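Alkaline phosphatase (Thermus thermophilus, PDB 7KWD) probably hydrolyses phosphate monoesters as a homodimeric, zinc- and magnesium-dependent member of the alkaline phosphatase family. Local coordinates at residues Gly105-Asn110 and Leu454-His459; Asn281-Thr286 and Ile426-Gly431; Asp317-Val322 and Ser436-Leu441. One frame throughout, in Å; residues are numbered along the deposited sequence.

In the fold
Followed from the N terminus, the first segment met is 105-110, just after helix 95-104; its partner, 454-459, comes last, so contact 1 closes the longest loop and contacts 2 and 3 nest inside it. Next come 281-286, between helices 273-280 and 283-306, and then 317-322 on the broken strand 310-325. Their partners return in the same order, 426-431 and 436-441, so contacts 2 and 3 cross; they also touch, S429 and S430 meeting G321 and V322. Contact 1 ties the loop after helix 95-104 to the turn after strand 454-456, contact 2 a helix junction to strand 426-428, contact 3 strands 310-325 and 438-443 at a zinc ion. All three touch the second subunit.

Contact 1: Gly105-Asn110 and Leu454-His459; sequences GVKTVN and LVDNTH
G105 and T458 bring their backbones within 4.5 Å, CA to CA, where the exit of helix 95-104 meets a turn. G105 leaves the helix with a positive phi, and the chain then extends through V106 and K107. Opposite it, strand 454-456 ends in a type I turn from D456 to H459 that leads into helix 459-468 and is closed by the bond from H459 N to D456 O. T458 lays its methyl against the peptide after G105, CG2 standing 3.5 Å from G105 C. With OG1 set between the backbone N and the carbonyl carbon (chi1 52°), T458 turns its hydroxyl back to D456: OG1 donates to D456 OD2 at 2.6 Å, on the anti lone pair. T458 N reaches the same oxygen from above the carboxylate plane at 3.2 Å, so D456 forms an Asx turn over the type I turn and caps the entry to the helix.

The capped turn lies at the C-terminal end of the helix that begins at S95, a zinc ligand and the predicted phosphoserine residue. K107, its chain bent at chi2 (-85°), meets D456 tip to tip. NZ forms a salt bridge with D456 OD1 at 2.8 Å on the syn lone pair, with a weak bond to OD2. The same ammonium donates to N457 OD1 at 2.9 Å, NZ standing 38° out of the plane of the N457 side-chain carbonyl, and also to Y86 O, while the Y86 ring offers a cation-pi contact. Three acceptors besides the weak one thus hold K107 NZ, and the buried D456 carboxylate, with a positive charge and a threonine on it, is likely to stay ionised. N457 also packs on A101 and F102 of helix 95-104, and its side chain is about 7 Å, nearest atoms, from those of D317 and H318.

Contact 2: Asn281-Thr286 and Ile426-Gly431; sequences NDAGAT and IGWSSG
N281 lies flat over one face of the W428 indole. Its CA sits above the six-membered ring, 3.5 Å from the centroid and 13° off the normal, a CH-pi contact. Its amide stacks over the CG-CD2 side of the indole, OD1 toward CB and ND2 toward CE3, with the planes 12° apart and N281 CG 3.2 Å from W428 CG. At the ring edge, near its plane, A283 N is 3.4 Å from W428 CZ2, and T286 OG1, which is bonded to N278 OD1, stands by CH2.

The backbone over the ring is a Schellman motif followed directly by an N-cap. N281, with positive phi, is the C-prime residue ending helix 273-280, and D282 is the N-cap of helix 283-306. D282 OD1 takes A285 N at 3.1 Å, while OD2 forms a salt bridge with K373 NZ and also accepts from F349 N. On the first turn of that helix, A283 CB touches I426 CD1 at 3.6 Å, so the helix start rests on strand 426-428. R400 of the second subunit also packs on W428.

This junction adjoins a metal site: H279, a zinc ligand, gives its ND1 hydrogen bond to G431 O. Both ends of the N281 amide are engaged: OD1 accepts from Q401 NE2, and ND2 bonds to N278 O and, nearly straight at 3.0 Å and 165°, to S430 O.

Contact 3: Asp317-Val322 and Ser436-Leu441; sequences DHATGV and SPVMLL. With ZN (zinc ion), chain E.
H318 and V438 face each other with CA atoms 6.1 Å apart, where strands 310-325 and 438-443, antiparallel neighbours, are spaced too widely for a direct backbone bond between the two segments. A water bridges the two backbones instead, accepting from A319 N at 3.0 Å and donating to S436 O at 2.6 Å. Beside it V438 packs its two methyls against the backbone of H318 and A319. With chi1 at -68°, CG1 is anti to the carbonyl carbon and comes 3.5 Å from A319 N and 3.8 Å from A319 CB; CG2 stands near H318 N and CA. The S436 CB adds a looser touch to A319 CB, while its hydroxyl stays within its own segment on P437 O. An alanine in place of V438 would probably open a gap under the H318-A319 peptide and leave that backbone freer to shift beneath the zinc ligands.

D317 and H318 start away from the V438 segment, and D317 OD2 and H318 NE2 each bind the zinc ion at 2.2 Å. Two further bonds help to orient them: D317 OD1 accepts from G48 N, and H318 ND1 donates to A319 O at 3.1 Å, with that oxygen close to the ring plane but met from above its own carbonyl plane. D317 OD1 also lies above one face of the H318 ring, toward the rim, and H433, a ligand of the other zinc, stacks with H318.

D47 and S95 complete the coordination of this zinc. Such an Asp-His pair in the broken part of a strand, sharing its zinc with the serine predicted to be phosphorylated, is characteristic of the two-zinc centre of alkaline phosphatases.

Contact 1: Gly105-Asn110 and Leu454-His459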
# COMPACT_ATOMS: atom_id res chain seq x y z
N GLY A 105 -9.77 -5.46 21.58
CA GLY A 105 -8.85 -6.57 21.41
C GLY A 105 -9.43 -7.79 20.73
O GLY A 105 -8.82 -8.86 20.78
N VAL A 106 -10.58 -7.67 20.09
CA VAL A 106 -11.25 -8.79 19.46
C VAL A 106 -11.84 -8.32 18.15
O VAL A 106 -12.14 -7.13 17.97
CB VAL A 106 -12.36 -9.42 20.35
CG1 VAL A 106 -11.82 -9.94 21.63
CG2 VAL A 106 -13.46 -8.43 20.62
N LYS A 107 -12.00 -9.25 17.22
CA LYS A 107 -12.63 -8.96 15.94
C LYS A 107 -14.13 -8.91 16.15
O LYS A 107 -14.70 -9.73 16.88
CB LYS A 107 -12.31 -10.04 14.92
CG LYS A 107 -10.82 -10.33 14.76
CD LYS A 107 -10.20 -9.35 13.80
CE LYS A 107 -8.85 -9.81 13.26
NZ LYS A 107 -8.13 -8.69 12.55
N THR A 108 -14.76 -7.92 15.53
CA THR A 108 -16.21 -7.77 15.53
C THR A 108 -16.70 -7.69 14.09
O THR A 108 -15.92 -7.61 13.14
CB THR A 108 -16.67 -6.54 16.32
OG1 THR A 108 -16.15 -5.35 15.71
CG2 THR A 108 -16.15 -6.63 17.73
N VAL A 109 -18.00 -7.78 13.96
CA VAL A 109 -18.67 -7.57 12.68
C VAL A 109 -18.73 -6.08 12.41
O VAL A 109 -18.91 -5.27 13.34
CB VAL A 109 -20.06 -8.20 12.74
CG1 VAL A 109 -20.88 -7.69 11.59
CG2 VAL A 109 -19.92 -9.75 12.74
N ASN A 110 -18.57 -5.69 11.14
CA ASN A 110 -18.63 -4.28 10.77
C ASN A 110 -19.94 -3.68 11.24
O ASN A 110 -21.01 -4.25 10.98
CB ASN A 110 -18.50 -4.12 9.24
CG ASN A 110 -17.11 -4.55 8.71
OD1 ASN A 110 -16.19 -4.81 9.48
ND2 ASN A 110 -16.98 -4.62 7.37
N LEU A 454 4.60 -7.71 11.31
CA LEU A 454 3.21 -7.71 10.89
C LEU A 454 2.41 -8.31 12.02
O LEU A 454 2.58 -9.49 12.33
CB LEU A 454 2.99 -8.51 9.61
CG LEU A 454 1.51 -8.73 9.25
CD1 LEU A 454 0.82 -7.42 8.88
CD2 LEU A 454 1.37 -9.70 8.12
N VAL A 455 1.55 -7.50 12.64
CA VAL A 455 0.72 -7.95 13.75
C VAL A 455 -0.73 -7.78 13.36
O VAL A 455 -1.05 -7.17 12.35
CB VAL A 455 1.00 -7.19 15.06
CG1 VAL A 455 2.46 -7.31 15.45
CG2 VAL A 455 0.55 -5.75 14.97
N ASP A 456 -1.61 -8.31 14.19
CA ASP A 456 -3.04 -8.14 13.96
C ASP A 456 -3.49 -6.83 14.58
O ASP A 456 -2.91 -6.37 15.56
CB ASP A 456 -3.82 -9.31 14.54
CG ASP A 456 -5.26 -9.30 14.09
OD1 ASP A 456 -5.50 -9.48 12.88
OD2 ASP A 456 -6.14 -9.09 14.96
N ASN A 457 -4.54 -6.23 14.00
CA ASN A 457 -4.96 -4.95 14.58
C ASN A 457 -5.37 -5.12 16.04
O ASN A 457 -5.22 -4.18 16.84
CB ASN A 457 -6.04 -4.30 13.71
CG ASN A 457 -7.30 -5.15 13.47
OD1 ASN A 457 -7.43 -6.29 13.92
ND2 ASN A 457 -8.23 -4.56 12.74
N THR A 458 -5.81 -6.32 16.44
CA THR A 458 -6.17 -6.51 17.84
C THR A 458 -4.97 -6.37 18.76
O THR A 458 -5.12 -6.21 19.96
CB THR A 458 -6.78 -7.89 18.10
OG1 THR A 458 -5.94 -8.93 17.56
CG2 THR A 458 -8.16 -7.96 17.44
N HIS A 459 -3.76 -6.44 18.21
CA HIS A 459 -2.60 -6.30 19.09
C HIS A 459 -2.46 -4.89 19.63
O HIS A 459 -1.81 -4.69 20.66
CB HIS A 459 -1.34 -6.70 18.36
CG HIS A 459 -0.20 -6.93 19.29
ND1 HIS A 459 -0.25 -7.86 20.31
CD2 HIS A 459 1.00 -6.31 19.40
CE1 HIS A 459 0.88 -7.82 20.99
NE2 HIS A 459 1.66 -6.90 20.45

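Contact 2: Asn281-Thr286 and Ile426-Gly431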
# COMPACT_ATOMS: atom_id res chain seq x y z
N ASN A 281 -11.97 10.33 -3.63
CA ASN A 281 -10.92 10.21 -4.64
C ASN A 281 -10.31 11.58 -4.91
O ASN A 281 -10.04 11.92 -6.07
CB ASN A 281 -11.42 9.61 -5.95
CG ASN A 281 -11.58 8.10 -5.91
OD1 ASN A 281 -11.74 7.50 -6.96
ND2 ASN A 281 -11.59 7.50 -4.71
N ASP A 282 -10.14 12.38 -3.87
CA ASP A 282 -9.62 13.73 -3.95
C ASP A 282 -8.22 13.77 -3.33
O ASP A 282 -8.05 14.02 -2.13
CB ASP A 282 -10.56 14.70 -3.26
CG ASP A 282 -10.10 16.14 -3.36
OD1 ASP A 282 -8.93 16.38 -3.75
OD2 ASP A 282 -10.91 17.03 -3.03
N ALA A 283 -7.20 13.57 -4.17
CA ALA A 283 -5.83 13.51 -3.68
C ALA A 283 -5.39 14.78 -2.98
O ALA A 283 -4.58 14.73 -2.03
CB ALA A 283 -4.90 13.19 -4.86
N GLY A 284 -5.90 15.93 -3.42
CA GLY A 284 -5.48 17.18 -2.79
C GLY A 284 -6.07 17.34 -1.40
O GLY A 284 -5.42 17.88 -0.50
N ALA A 285 -7.31 16.91 -1.21
CA ALA A 285 -7.86 16.95 0.13
C ALA A 285 -7.14 15.96 1.06
O ALA A 285 -6.83 16.29 2.21
CB ALA A 285 -9.36 16.68 0.10
N THR A 286 -6.84 14.76 0.56
CA THR A 286 -6.09 13.79 1.36
C THR A 286 -4.76 14.36 1.80
O THR A 286 -4.38 14.25 2.97
CB THR A 286 -5.87 12.52 0.54
OG1 THR A 286 -7.14 12.00 0.17
CG2 THR A 286 -5.08 11.52 1.35
N ILE A 426 -2.56 10.73 -10.36
CA ILE A 426 -2.96 9.98 -9.17
C ILE A 426 -4.30 9.30 -9.49
O ILE A 426 -5.28 9.97 -9.81
CB ILE A 426 -3.10 10.89 -7.93
CG1 ILE A 426 -1.85 11.75 -7.77
CG2 ILE A 426 -3.32 10.06 -6.66
CD1 ILE A 426 -2.00 12.96 -6.90
N GLY A 427 -4.31 7.97 -9.45
CA GLY A 427 -5.52 7.21 -9.66
C GLY A 427 -5.93 6.48 -8.39
O GLY A 427 -5.24 6.54 -7.38
N TRP A 428 -7.06 5.77 -8.49
CA TRP A 428 -7.76 5.24 -7.32
C TRP A 428 -8.28 3.84 -7.62
O TRP A 428 -8.87 3.62 -8.68
CB TRP A 428 -8.95 6.14 -6.92
CG TRP A 428 -8.50 7.49 -6.66
CD1 TRP A 428 -8.29 8.46 -7.57
CD2 TRP A 428 -8.15 8.04 -5.38
NE1 TRP A 428 -7.84 9.60 -6.95
CE2 TRP A 428 -7.73 9.38 -5.61
CE3 TRP A 428 -8.15 7.55 -4.08
CZ2 TRP A 428 -7.33 10.22 -4.58
CZ3 TRP A 428 -7.72 8.39 -3.05
CH2 TRP A 428 -7.32 9.71 -3.31
N SER A 429 -8.00 2.91 -6.71
CA SER A 429 -8.50 1.55 -6.87
C SER A 429 -10.03 1.52 -6.76
O SER A 429 -10.69 0.68 -7.37
CB SER A 429 -7.92 0.60 -5.81
OG SER A 429 -6.54 0.78 -5.58
N SER A 430 -10.60 2.44 -5.99
CA SER A 430 -11.99 2.33 -5.58
C SER A 430 -12.34 3.61 -4.85
O SER A 430 -11.48 4.47 -4.63
CB SER A 430 -12.19 1.10 -4.67
OG SER A 430 -12.15 1.47 -3.30
N GLY A 431 -13.62 3.75 -4.50
CA GLY A 431 -14.04 4.77 -3.57
C GLY A 431 -14.24 4.23 -2.15
O GLY A 431 -14.86 4.90 -1.31

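Contact 3: Asp317-Val322 and Ser436-Leu441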
# COMPACT_ATOMS: atom_id res chain seq x y z
N ASP A 317 -6.12 2.98 10.78
CA ASP A 317 -7.10 1.92 11.06
C ASP A 317 -7.41 1.03 9.86
O ASP A 317 -7.90 -0.08 10.05
CB ASP A 317 -8.40 2.50 11.63
CG ASP A 317 -9.18 3.32 10.66
OD1 ASP A 317 -8.62 3.86 9.68
OD2 ASP A 317 -10.40 3.44 10.90
N HIS A 318 -7.13 1.50 8.65
CA HIS A 318 -7.22 0.72 7.42
C HIS A 318 -6.87 1.68 6.28
O HIS A 318 -6.89 2.91 6.45
CB HIS A 318 -8.62 0.16 7.15
CG HIS A 318 -9.65 1.22 7.22
ND1 HIS A 318 -9.88 2.09 6.17
CD2 HIS A 318 -10.43 1.63 8.23
CE1 HIS A 318 -10.79 2.97 6.54
NE2 HIS A 318 -11.15 2.70 7.77
N ALA A 319 -6.59 1.11 5.12
CA ALA A 319 -6.38 1.88 3.92
C ALA A 319 -7.72 2.16 3.23
O ALA A 319 -8.69 1.40 3.37
CB ALA A 319 -5.46 1.13 2.96
N THR A 320 -7.75 3.26 2.47
CA THR A 320 -8.94 3.64 1.72
C THR A 320 -8.54 4.20 0.36
O THR A 320 -7.65 5.05 0.27
CB THR A 320 -9.79 4.64 2.49
OG1 THR A 320 -10.21 4.02 3.68
CG2 THR A 320 -11.04 5.07 1.66
N GLY A 321 -9.25 3.74 -0.67
CA GLY A 321 -9.00 4.15 -2.02
C GLY A 321 -8.52 2.99 -2.87
O GLY A 321 -9.33 2.16 -3.27
N VAL A 322 -7.22 2.89 -3.14
CA VAL A 322 -6.20 3.78 -2.63
C VAL A 322 -5.75 4.68 -3.75
O VAL A 322 -5.83 4.29 -4.94
CB VAL A 322 -5.01 2.98 -2.03
CG1 VAL A 322 -5.45 2.21 -0.79
CG2 VAL A 322 -4.37 2.07 -3.05
N SER A 436 -5.38 -3.79 2.45
CA SER A 436 -3.95 -3.68 2.68
C SER A 436 -3.61 -3.59 4.18
O SER A 436 -4.26 -2.83 4.92
CB SER A 436 -3.44 -2.41 1.97
OG SER A 436 -2.15 -2.06 2.46
N PRO A 437 -2.54 -4.22 4.62
CA PRO A 437 -2.02 -3.87 5.96
C PRO A 437 -1.48 -2.45 5.97
O PRO A 437 -1.06 -1.91 4.94
CB PRO A 437 -0.91 -4.91 6.19
CG PRO A 437 -0.57 -5.43 4.83
CD PRO A 437 -1.80 -5.32 3.99
N VAL A 438 -1.54 -1.80 7.14
CA VAL A 438 -1.24 -0.38 7.24
C VAL A 438 -0.35 -0.10 8.45
O VAL A 438 0.00 -0.99 9.22
CB VAL A 438 -2.54 0.46 7.32
CG1 VAL A 438 -3.26 0.38 5.98
CG2 VAL A 438 -3.41 -0.05 8.45
N MET A 439 0.01 1.17 8.56
CA MET A 439 1.04 1.64 9.48
C MET A 439 0.69 1.45 10.95
O MET A 439 -0.41 1.77 11.39
CB MET A 439 1.28 3.12 9.22
CG MET A 439 2.18 3.82 10.21
SD MET A 439 2.31 5.57 9.81
CE MET A 439 0.81 6.22 10.39
N LEU A 440 1.69 1.00 11.72
CA LEU A 440 1.66 1.05 13.18
C LEU A 440 3.03 1.53 13.66
O LEU A 440 4.05 0.93 13.29
CB LEU A 440 1.37 -0.31 13.79
CG LEU A 440 1.61 -0.52 15.29
CD1 LEU A 440 0.72 0.35 16.21
CD2 LEU A 440 1.35 -1.97 15.59
N LEU A 441 3.04 2.57 14.48
CA LEU A 441 4.28 3.23 14.88
C LEU A 441 4.24 3.59 16.36
O LEU A 441 3.23 4.10 16.85
CB LEU A 441 4.49 4.50 14.06
CG LEU A 441 5.43 5.62 14.52
CD1 LEU A 441 6.86 5.21 14.31
CD2 LEU A 441 5.15 6.87 13.69
ZN ZN E . -11.71 4.21 9.34
O HOH W 1 -6.70 -1.93 5.21